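Local coordinates for protein aggretin alpha chain (Agkistrodon rhodostoma, PDB 3BX4) that triggers platelet activation and aggregation, as the alpha subunit of a snake venom snaclec, by binding the receptor CLEC-2 (CLEC1B) on platelets, at residues Gln14-Phe20 with Phe129-Pro135; Ala51-Ser55 with Thr113-Lys117; Tyr69-Arg75 with Trp118-Cys123. The contacts are given in a common frame with arbitrary orientation. Numbering follows the deposited sequence.

Interaction 1. Residues Gln14-Phe20 with Phe129-Pro135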
loop_
_atom_site.group_PDB
_atom_site.type_symbol
_atom_site.label_atom_id
_atom_site.label_comp_id
_atom_site.label_asym_id
_atom_site.label_seq_id
_atom_site.Cartn_x
_atom_site.Cartn_y
_atom_site.Cartn_z
ATOM N N GLN C 14 -2.780 28.420 -10.696
ATOM C CA GLN C 14 -3.065 27.799 -11.996
ATOM C C GLN C 14 -3.834 26.473 -11.878
ATOM O O GLN C 14 -4.026 25.781 -12.871
ATOM C CB GLN C 14 -1.760 27.573 -12.807
ATOM C CG GLN C 14 -0.911 26.460 -12.291
ATOM C CD GLN C 14 0.100 26.833 -11.186
ATOM O OE1 GLN C 14 -0.229 27.482 -10.176
ATOM N NE2 GLN C 14 1.364 26.383 -11.378
ATOM N N HIS C 15 -4.282 26.160 -10.665
ATOM C CA HIS C 15 -4.936 24.838 -10.419
ATOM C C HIS C 15 -6.399 25.036 -10.040
ATOM O O HIS C 15 -6.857 26.119 -9.697
ATOM C CB HIS C 15 -4.211 24.080 -9.297
ATOM C CG HIS C 15 -2.824 23.622 -9.652
ATOM N ND1 HIS C 15 -1.706 24.344 -9.305
ATOM C CD2 HIS C 15 -2.388 22.535 -10.327
ATOM C CE1 HIS C 15 -0.625 23.718 -9.750
ATOM N NE2 HIS C 15 -1.008 22.616 -10.370
ATOM N N CYS C 16 -7.126 23.906 -10.109
ATOM C CA CYS C 16 -8.546 23.860 -9.700
ATOM C C CYS C 16 -8.644 22.849 -8.541
ATOM O O CYS C 16 -7.987 21.803 -8.510
ATOM C CB CYS C 16 -9.429 23.353 -10.849
ATOM S SG CYS C 16 -9.284 24.452 -12.298
ATOM N N TYR C 17 -9.553 23.133 -7.599
ATOM C CA TYR C 17 -9.569 22.313 -6.406
ATOM C C TYR C 17 -11.031 22.014 -6.041
ATOM O O TYR C 17 -11.939 22.798 -6.333
ATOM C CB TYR C 17 -8.997 23.093 -5.212
ATOM C CG TYR C 17 -7.564 23.504 -5.328
ATOM C CD1 TYR C 17 -7.232 24.556 -6.203
ATOM C CD2 TYR C 17 -6.583 22.879 -4.592
ATOM C CE1 TYR C 17 -5.881 24.968 -6.325
ATOM C CE2 TYR C 17 -5.245 23.267 -4.726
ATOM C CZ TYR C 17 -4.948 24.354 -5.594
ATOM O OH TYR C 17 -3.594 24.755 -5.771
ATOM N N GLN C 18 -11.227 20.889 -5.389
ATOM C CA GLN C 18 -12.606 20.628 -4.864
ATOM C C GLN C 18 -12.494 19.770 -3.644
ATOM O O GLN C 18 -11.808 18.762 -3.633
ATOM C CB GLN C 18 -13.506 19.987 -5.939
ATOM C CG GLN C 18 -14.995 19.791 -5.416
ATOM C CD GLN C 18 -15.948 19.374 -6.492
ATOM O OE1 GLN C 18 -15.624 19.260 -7.712
ATOM N NE2 GLN C 18 -17.173 19.167 -6.075
ATOM N N ALA C 19 -13.275 20.132 -2.584
ATOM C CA ALA C 19 -13.287 19.349 -1.347
ATOM C C ALA C 19 -14.569 18.474 -1.392
ATOM O O ALA C 19 -15.615 18.987 -1.773
ATOM C CB ALA C 19 -13.349 20.253 -0.153
ATOM N N PHE C 20 -14.421 17.180 -1.134
ATOM C CA PHE C 20 -15.524 16.206 -1.262
ATOM C C PHE C 20 -15.822 15.710 0.110
ATOM O O PHE C 20 -14.941 15.353 0.877
ATOM C CB PHE C 20 -15.144 15.045 -2.186
ATOM C CG PHE C 20 -15.005 15.436 -3.617
ATOM C CD1 PHE C 20 -13.755 15.901 -4.104
ATOM C CD2 PHE C 20 -16.110 15.407 -4.492
ATOM C CE1 PHE C 20 -13.618 16.323 -5.437
ATOM C CE2 PHE C 20 -15.977 15.828 -5.856
ATOM C CZ PHE C 20 -14.703 16.293 -6.332
ATOM N N PHE C 129 -11.951 14.514 1.644
ATOM C CA PHE C 129 -10.613 14.683 0.971
ATOM C C PHE C 129 -10.650 15.876 0.039
ATOM O O PHE C 129 -11.655 16.405 -0.343
ATOM C CB PHE C 129 -10.281 13.388 0.223
ATOM C CG PHE C 129 -11.292 12.962 -0.770
ATOM C CD1 PHE C 129 -12.384 12.128 -0.399
ATOM C CD2 PHE C 129 -11.239 13.364 -2.094
ATOM C CE1 PHE C 129 -13.334 11.742 -1.333
ATOM C CE2 PHE C 129 -12.194 12.982 -3.026
ATOM C CZ PHE C 129 -13.297 12.151 -2.629
ATOM N N VAL C 130 -9.471 16.334 -0.481
ATOM C CA VAL C 130 -9.591 17.434 -1.382
ATOM C C VAL C 130 -8.762 17.028 -2.661
ATOM O O VAL C 130 -7.669 16.466 -2.442
ATOM C CB VAL C 130 -8.879 18.736 -0.788
ATOM C CG1 VAL C 130 -8.846 19.816 -1.836
ATOM C CG2 VAL C 130 -9.669 19.215 0.502
ATOM N N CYS C 131 -9.366 17.223 -3.840
ATOM C CA CYS C 131 -8.683 16.945 -5.178
ATOM C C CYS C 131 -8.115 18.260 -5.681
ATOM O O CYS C 131 -8.638 19.336 -5.468
ATOM C CB CYS C 131 -9.626 16.380 -6.278
ATOM S SG CYS C 131 -10.406 14.782 -5.731
ATOM N N LYS C 132 -7.015 18.132 -6.421
ATOM C CA LYS C 132 -6.302 19.302 -7.037
ATOM C C LYS C 132 -6.104 18.850 -8.467
ATOM O O LYS C 132 -5.662 17.710 -8.709
ATOM C CB LYS C 132 -4.968 19.561 -6.313
ATOM C CG LYS C 132 -3.958 20.542 -7.040
ATOM C CD LYS C 132 -2.828 20.754 -6.106
ATOM C CE LYS C 132 -1.702 21.670 -6.755
ATOM N NZ LYS C 132 -0.576 21.793 -5.829
ATOM N N LEU C 133 -6.391 19.749 -9.410
ATOM C CA LEU C 133 -6.284 19.477 -10.833
ATOM C C LEU C 133 -5.480 20.580 -11.560
ATOM O O LEU C 133 -5.615 21.734 -11.245
ATOM C CB LEU C 133 -7.708 19.459 -11.379
ATOM C CG LEU C 133 -7.980 19.387 -12.830
ATOM C CD1 LEU C 133 -7.619 17.907 -13.216
ATOM C CD2 LEU C 133 -9.446 19.696 -13.165
ATOM N N LEU C 134 -4.656 20.193 -12.544
ATOM C CA LEU C 134 -4.100 21.149 -13.498
ATOM C C LEU C 134 -4.889 20.929 -14.787
ATOM O O LEU C 134 -4.763 19.852 -15.412
ATOM C CB LEU C 134 -2.604 20.869 -13.707
ATOM C CG LEU C 134 -1.979 21.839 -14.722
ATOM C CD1 LEU C 134 -1.878 23.247 -14.092
ATOM C CD2 LEU C 134 -0.605 21.240 -15.087
ATOM N N PRO C 135 -5.783 21.870 -15.112
ATOM C CA PRO C 135 -6.720 21.701 -16.207
ATOM C C PRO C 135 -6.018 21.731 -17.568
ATOM O O PRO C 135 -5.006 22.430 -17.708
ATOM C CB PRO C 135 -7.738 22.844 -16.007
ATOM C CG PRO C 135 -7.091 23.865 -15.151
ATOM C CD PRO C 135 -5.982 23.152 -14.380
#
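This is an antiparallel beta ladder that joins an early strand of the domain, within Gln14-Phe20, to its last strand, within Phe129-Pro135. The axes of 15-20 and 129-133 run 4.6 Å apart at 164°, and six backbone hydrogen bonds span them in reciprocal pairs. Cys16 N reaches Leu133 O at 2.9 Å and Leu133 N returns to Cys16 O at 2.8 Å; Gln18 with Cys131 and Phe20 with Phe129 repeat the pattern, the last bond, Phe129 N to Phe20 O, stretching to 3.2 Å. The intervening non-hydrogen-bonded pairs, Tyr17-Lys132 and Ala19-Val130, bring their CA atoms to 4.5 and 4.2 Å.

On the face of Tyr17, Ala19, Val130 and Lys132, the extended all-t lysine chain lays Lys132 CE over the His15 ring, 3.6 Å from its centroid and only 4° off the normal, while Lys132 CD lies 3.7 Å from Tyr17 CE2. Lys132 NZ forms salt bridges with Glu46 and Glu50, and Glu50 also hydrogen-bonds Tyr17 OH, so the charge is neutralised next to helix 48-59. On the other face, Phe20 CB sits 3.5 Å from Phe129 CZ; the two rings are nearly parallel (19°) but slid apart, with centroids 5.3 Å distant. Cys131 SG meets Phe20 CE1 at 3.6 Å and is bonded to Cys33 of helix 26-34, whereas Cys16 pairs with Cys5. Bringing the two terminal regions together as neighbouring strands, with a disulfide from the last strand to the first helix, is the hallmark of the C-type lectin fold.

Interaction 2. Residues Ala51-Ser55 with Thr113-Lys117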
loop_
_atom_site.group_PDB
_atom_site.type_symbol
_atom_site.label_atom_id
_atom_site.label_comp_id
_atom_site.label_asym_id
_atom_site.label_seq_id
_atom_site.Cartn_x
_atom_site.Cartn_y
_atom_site.Cartn_z
ATOM N N ALA C 51 -1.577 26.517 1.334
ATOM C CA ALA C 51 -2.067 25.996 2.642
ATOM C C ALA C 51 -3.258 26.822 3.100
ATOM O O ALA C 51 -4.323 26.275 3.539
ATOM C CB ALA C 51 -0.937 25.993 3.671
ATOM N N ASP C 52 -3.137 28.169 3.024
ATOM C CA ASP C 52 -4.264 29.045 3.417
ATOM C C ASP C 52 -5.507 28.757 2.592
ATOM O O ASP C 52 -6.628 28.736 3.100
ATOM C CB ASP C 52 -3.923 30.535 3.217
ATOM C CG ASP C 52 -2.910 31.078 4.229
ATOM O OD1 ASP C 52 -2.584 30.419 5.253
ATOM O OD2 ASP C 52 -2.427 32.254 3.957
ATOM N N PHE C 53 -5.293 28.561 1.293
ATOM C CA PHE C 53 -6.367 28.402 0.359
ATOM C C PHE C 53 -7.098 27.091 0.693
ATOM O O PHE C 53 -8.338 27.080 0.776
ATOM C CB PHE C 53 -5.886 28.342 -1.112
ATOM C CG PHE C 53 -7.007 28.016 -2.042
ATOM C CD1 PHE C 53 -7.964 28.992 -2.377
ATOM C CD2 PHE C 53 -7.190 26.687 -2.522
ATOM C CE1 PHE C 53 -9.058 28.699 -3.229
ATOM C CE2 PHE C 53 -8.382 26.409 -3.350
ATOM C CZ PHE C 53 -9.231 27.424 -3.713
ATOM N N VAL C 54 -6.334 26.007 0.823
ATOM C CA VAL C 54 -6.969 24.687 1.079
ATOM C C VAL C 54 -7.737 24.708 2.428
ATOM O O VAL C 54 -8.844 24.174 2.520
ATOM C CB VAL C 54 -6.019 23.515 0.964
ATOM C CG1 VAL C 54 -6.722 22.138 1.400
ATOM C CG2 VAL C 54 -5.494 23.418 -0.490
ATOM N N SER C 55 -7.156 25.335 3.448
ATOM C CA SER C 55 -7.852 25.445 4.747
ATOM C C SER C 55 -9.191 26.178 4.573
ATOM O O SER C 55 -10.254 25.742 5.076
ATOM C CB SER C 55 -6.936 26.128 5.768
ATOM O OG SER C 55 -7.665 26.343 6.964
ATOM N N THR C 113 -6.423 21.417 14.377
ATOM C CA THR C 113 -5.490 22.488 14.131
ATOM C C THR C 113 -5.861 23.317 12.902
ATOM O O THR C 113 -4.983 23.826 12.207
ATOM C CB THR C 113 -4.075 21.947 13.999
ATOM O OG1 THR C 113 -4.065 20.879 13.039
ATOM C CG2 THR C 113 -3.588 21.386 15.336
ATOM N N GLY C 114 -7.146 23.466 12.630
ATOM C CA GLY C 114 -7.613 24.439 11.679
ATOM C C GLY C 114 -7.428 24.011 10.240
ATOM O O GLY C 114 -7.498 24.850 9.358
ATOM N N PHE C 115 -7.199 22.709 10.015
ATOM C CA PHE C 115 -6.917 22.163 8.663
ATOM C C PHE C 115 -5.728 22.854 7.977
ATOM O O PHE C 115 -5.744 23.187 6.778
ATOM C CB PHE C 115 -8.120 22.191 7.727
ATOM C CG PHE C 115 -9.315 21.419 8.242
ATOM C CD1 PHE C 115 -10.434 22.123 8.684
ATOM C CD2 PHE C 115 -9.305 20.035 8.268
ATOM C CE1 PHE C 115 -11.535 21.454 9.166
ATOM C CE2 PHE C 115 -10.448 19.333 8.753
ATOM C CZ PHE C 115 -11.520 20.071 9.184
ATOM N N ARG C 116 -4.680 23.050 8.767
ATOM C CA ARG C 116 -3.467 23.649 8.223
ATOM C C ARG C 116 -2.271 22.677 8.408
ATOM O O ARG C 116 -1.719 22.107 7.422
ATOM C CB ARG C 116 -3.306 25.081 8.764
ATOM C CG ARG C 116 -3.452 26.113 7.622
ATOM C CD ARG C 116 -2.824 27.437 7.987
ATOM N NE ARG C 116 -1.974 28.116 6.974
ATOM C CZ ARG C 116 -0.673 27.849 6.768
ATOM N NH1 ARG C 116 0.042 28.601 5.938
ATOM N NH2 ARG C 116 -0.071 26.846 7.380
ATOM N N LYS C 117 -1.871 22.392 9.613
ATOM C CA LYS C 117 -0.725 21.546 9.772
ATOM C C LYS C 117 -1.017 20.107 9.290
ATOM O O LYS C 117 -2.143 19.601 9.451
ATOM C CB LYS C 117 -0.284 21.552 11.217
ATOM C CG LYS C 117 0.199 22.959 11.666
ATOM C CD LYS C 117 1.585 23.301 11.146
ATOM C CE LYS C 117 2.349 24.126 12.179
ATOM N NZ LYS C 117 3.816 24.115 11.922
HETATM O O HOH W 1 -3.940 23.593 4.468
#
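Ala51 opens the contact from helix 48-59 by presenting its methyl to the flat of a guanidinium: Ala51 CB lies 3.6 Å from Arg116 NH1, over one face of the group. Its carbonyl does double duty, accepting the helical bond from Ser55 N to Ala51 O (3.0 Å) and a bond from a water that lies 2.9 Å from Ala51 O and 3.0 Å from Phe115 O, donating to both. One turn of helix is thereby linked to the loop through solvent. Asp52 follows, and although its CA-to-CB bond points away, the carboxylate swings back to the edge of the guanidinium. Asp52 OD1 takes Arg116 NE at 2.9 Å (160°) and, with poorer geometry, Arg116 NH1 at 3.3 Å (139°), forming a salt bridge.

The partner loop joins strand 106-110 to strand 118-121 in the C-type lectin domain, so the contact ties helix 48-59, the second helix of the fold, to the connection between those strands. Arg116 and Lys117 also form salt bridges with acidic side chains of the beta chain, which places this loop at the heterodimer interface.

Ser55, a turn beyond Ala51, comes closest to the loop backbone. Ser55 OG donates to Gly114 O at 2.8 Å, and Ser55 CB rests 3.3 Å from Phe115 O and 3.9 Å from Arg116 CG. Positive phi at Gly114 (78°) and Phe115 (55°) bends the loop here, while the Phe115 ring leads away to Leu109 on strand 106-110.

Interaction 3. Residues Tyr69-Arg75 with Trp118-Cys123. With SO4 (sulfate ion), chain J.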
loop_
_atom_site.group_PDB
_atom_site.type_symbol
_atom_site.label_atom_id
_atom_site.label_comp_id
_atom_site.label_asym_id
_atom_site.label_seq_id
_atom_site.Cartn_x
_atom_site.Cartn_y
_atom_site.Cartn_z
ATOM N N TYR C 69 -10.856 14.735 10.037
ATOM C CA TYR C 69 -9.631 14.636 9.146
ATOM C C TYR C 69 -10.043 14.777 7.708
ATOM O O TYR C 69 -11.140 14.383 7.317
ATOM C CB TYR C 69 -8.927 13.288 9.287
ATOM C CG TYR C 69 -8.314 13.091 10.641
ATOM C CD1 TYR C 69 -7.064 13.636 10.986
ATOM C CD2 TYR C 69 -9.017 12.409 11.619
ATOM C CE1 TYR C 69 -6.535 13.455 12.275
ATOM C CE2 TYR C 69 -8.473 12.217 12.900
ATOM C CZ TYR C 69 -7.247 12.740 13.209
ATOM O OH TYR C 69 -6.780 12.558 14.505
ATOM N N VAL C 70 -9.141 15.361 6.866
ATOM C CA VAL C 70 -9.448 15.471 5.473
ATOM C C VAL C 70 -8.153 15.015 4.739
ATOM O O VAL C 70 -7.118 15.583 5.035
ATOM C CB VAL C 70 -9.798 16.949 5.103
ATOM C CG1 VAL C 70 -9.758 17.115 3.538
ATOM C CG2 VAL C 70 -11.178 17.398 5.782
ATOM N N TRP C 71 -8.263 14.006 3.886
ATOM C CA TRP C 71 -7.021 13.453 3.198
ATOM C C TRP C 71 -6.499 14.472 2.261
ATOM O O TRP C 71 -7.236 15.115 1.557
ATOM C CB TRP C 71 -7.402 12.216 2.404
ATOM C CG TRP C 71 -7.765 11.017 3.262
ATOM C CD1 TRP C 71 -8.951 10.238 3.181
ATOM C CD2 TRP C 71 -6.974 10.411 4.280
ATOM N NE1 TRP C 71 -8.878 9.206 4.064
ATOM C CE2 TRP C 71 -7.697 9.267 4.771
ATOM C CE3 TRP C 71 -5.744 10.712 4.853
ATOM C CZ2 TRP C 71 -7.186 8.447 5.834
ATOM C CZ3 TRP C 71 -5.202 9.902 5.839
ATOM C CH2 TRP C 71 -5.931 8.747 6.348
ATOM N N ILE C 72 -5.140 14.520 2.170
ATOM C CA ILE C 72 -4.455 15.273 1.108
ATOM C C ILE C 72 -3.435 14.279 0.558
ATOM O O ILE C 72 -3.381 13.136 0.991
ATOM C CB ILE C 72 -3.768 16.600 1.659
ATOM C CG1 ILE C 72 -2.836 16.264 2.843
ATOM C CG2 ILE C 72 -4.860 17.646 2.014
ATOM C CD1 ILE C 72 -1.965 17.519 3.246
ATOM N N GLY C 73 -2.547 14.702 -0.388
ATOM C CA GLY C 73 -1.850 13.695 -1.185
ATOM C C GLY C 73 -0.499 13.204 -0.663
ATOM O O GLY C 73 0.245 12.647 -1.468
ATOM N N LEU C 74 -0.225 13.401 0.630
ATOM C CA LEU C 74 1.022 12.980 1.290
ATOM C C LEU C 74 0.970 11.509 1.558
ATOM O O LEU C 74 -0.008 10.994 2.186
ATOM C CB LEU C 74 1.219 13.656 2.651
ATOM C CG LEU C 74 1.846 14.963 2.756
ATOM C CD1 LEU C 74 1.590 15.325 4.247
ATOM C CD2 LEU C 74 3.372 14.811 2.352
ATOM N N ARG C 75 1.987 10.789 1.073
ATOM C CA ARG C 75 1.974 9.344 1.202
ATOM C C ARG C 75 3.387 8.856 1.433
ATOM O O ARG C 75 4.297 9.216 0.665
ATOM C CB ARG C 75 1.406 8.723 -0.081
ATOM C CG ARG C 75 1.191 7.221 -0.115
ATOM C CD ARG C 75 0.063 6.796 0.835
ATOM N NE ARG C 75 -0.316 5.409 0.593
ATOM C CZ ARG C 75 0.146 4.371 1.287
ATOM N NH1 ARG C 75 0.984 4.560 2.319
ATOM N NH2 ARG C 75 -0.252 3.123 0.962
ATOM N N TRP C 118 -0.027 19.524 8.626
ATOM C CA TRP C 118 -0.110 18.138 8.222
ATOM C C TRP C 118 0.048 17.176 9.402
ATOM O O TRP C 118 0.897 17.367 10.284
ATOM C CB TRP C 118 0.947 17.819 7.191
ATOM C CG TRP C 118 1.022 18.809 6.062
ATOM C CD1 TRP C 118 0.048 19.681 5.599
ATOM C CD2 TRP C 118 2.139 18.962 5.182
ATOM N NE1 TRP C 118 0.521 20.370 4.495
ATOM C CE2 TRP C 118 1.791 19.959 4.221
ATOM C CE3 TRP C 118 3.374 18.343 5.114
ATOM C CZ2 TRP C 118 2.667 20.368 3.218
ATOM C CZ3 TRP C 118 4.272 18.776 4.141
ATOM C CH2 TRP C 118 3.901 19.756 3.203
ATOM N N VAL C 119 -0.732 16.096 9.381
ATOM C CA VAL C 119 -0.566 15.020 10.345
ATOM C C VAL C 119 -0.589 13.682 9.551
ATOM O O VAL C 119 -1.133 13.665 8.468
ATOM C CB VAL C 119 -1.697 15.031 11.427
ATOM C CG1 VAL C 119 -1.711 16.382 12.181
ATOM C CG2 VAL C 119 -3.065 14.784 10.840
ATOM N N ASN C 120 0.001 12.613 10.083
ATOM C CA ASN C 120 -0.133 11.310 9.477
ATOM C C ASN C 120 -1.272 10.563 10.150
ATOM O O ASN C 120 -1.530 10.746 11.362
ATOM C CB ASN C 120 1.189 10.500 9.412
ATOM C CG ASN C 120 1.743 10.116 10.779
ATOM O OD1 ASN C 120 1.914 10.962 11.667
ATOM N ND2 ASN C 120 2.024 8.822 10.945
ATOM N N TYR C 121 -1.976 9.763 9.373
ATOM C CA TYR C 121 -3.117 9.033 10.009
ATOM C C TYR C 121 -3.305 7.714 9.294
ATOM O O TYR C 121 -2.619 7.354 8.365
ATOM C CB TYR C 121 -4.397 9.894 9.986
ATOM C CG TYR C 121 -5.334 9.612 11.171
ATOM C CD1 TYR C 121 -6.665 9.237 10.961
ATOM C CD2 TYR C 121 -4.864 9.683 12.503
ATOM C CE1 TYR C 121 -7.525 8.931 12.087
ATOM C CE2 TYR C 121 -5.740 9.378 13.638
ATOM C CZ TYR C 121 -7.048 9.060 13.373
ATOM O OH TYR C 121 -7.874 8.735 14.452
ATOM N N TYR C 122 -4.338 6.974 9.684
ATOM C CA TYR C 122 -4.491 5.618 9.258
ATOM C C TYR C 122 -5.128 5.542 7.856
ATOM O O TYR C 122 -6.281 5.867 7.661
ATOM C CB TYR C 122 -5.467 4.983 10.290
ATOM C CG TYR C 122 -4.825 4.931 11.649
ATOM C CD1 TYR C 122 -5.140 5.864 12.644
ATOM C CD2 TYR C 122 -3.831 3.984 11.909
ATOM C CE1 TYR C 122 -4.524 5.813 13.939
ATOM C CE2 TYR C 122 -3.242 3.910 13.134
ATOM C CZ TYR C 122 -3.589 4.807 14.146
ATOM O OH TYR C 122 -2.905 4.713 15.326
ATOM N N CYS C 123 -4.349 5.104 6.861
ATOM C CA CYS C 123 -4.782 5.074 5.442
ATOM C C CYS C 123 -6.114 4.430 5.114
ATOM O O CYS C 123 -6.801 4.861 4.222
ATOM C CB CYS C 123 -3.738 4.305 4.637
ATOM S SG CYS C 123 -2.096 5.126 4.608
HETATM S S SO4 J . 1.392 0.778 3.330
HETATM O O1 SO4 J . 1.159 2.143 3.809
HETATM O O2 SO4 J . 0.791 -0.139 4.323
HETATM O O3 SO4 J . 2.811 0.483 3.179
HETATM O O4 SO4 J . 0.784 0.622 2.021
#
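Aromatic contacts dominate between Tyr69-Arg75 and Trp118-Cys123. The rings of Tyr69 and Tyr121 form a face-to-face stack, with centroids 4.0 Å apart and planes at 19°; Tyr69 CE2 comes within 3.5 Å of Tyr121 CZ. Trp71 instead meets the second segment with its ring edge: Trp71 CH2 lies 3.2 Å from Tyr122 O and 4.1 Å from Tyr121 CB. A CH-pi contact places Ile72 CD1 over the five-membered ring of Trp118, 4.1 Å from its centroid and 27° off the normal.

Aliphatic side chains also pack against the rings: Leu74 CD1 touches Trp118 CE3 at 3.6 Å, and Val119 CG2 approaches the edge of the Tyr69 ring, 4.0 Å from Tyr69 CE1. These are contacts made by side chains, one of them against the backbone carbonyl of Tyr122, rather than strand pairing: strands 69-72 and 118-121 lie 9.1 Å apart and cross at -94°. Strand 106-110 pairs with both, in the sheet that flanks the long-loop region in C-type lectin domains. The chain turns a corner at Gly73, and beyond it Leu74 and Arg75 form an antiparallel ladder with a strand of the beta chain, continuing the sheet across the heterodimer.

Polar and sulfur contacts gather around Arg75 and Cys123. Cys123 SG, in disulfide linkage with Cys106, lies over a face of the Arg75 guanidinium, 3.9 Å from Arg75 NH1. That guanidinium holds a sulfate, probably from the crystallisation liquor, through Arg75 NH1 to SO4 O1 (2.8 Å) and Arg75 NH2 to SO4 O4 (2.9 Å).

How the interactions relate
All three contacts are partly buried, but interaction 3 is the most central, its centre about 4 Å from the centre of the chain, against about 12 Å for the centres of interactions 1 and 2. Chemistry follows the elements joined: backbone pairing between strands in interaction 1, salt bridge, hydroxyl and water between helix and loop in interaction 2, mainly aromatic packing between crossed strands in interaction 3. Interactions 1 and 3 share a sheet, since strands 127-133 and 69-76 are parallel neighbours. Helix 48-59 bridges interactions 1 and 2, with Phe53 CE2 3.6 Å from Tyr17 CD1, and Phe115 CE2 meets Val70 CG2 at 3.6 Å between interactions 2 and 3, which both face the beta chain.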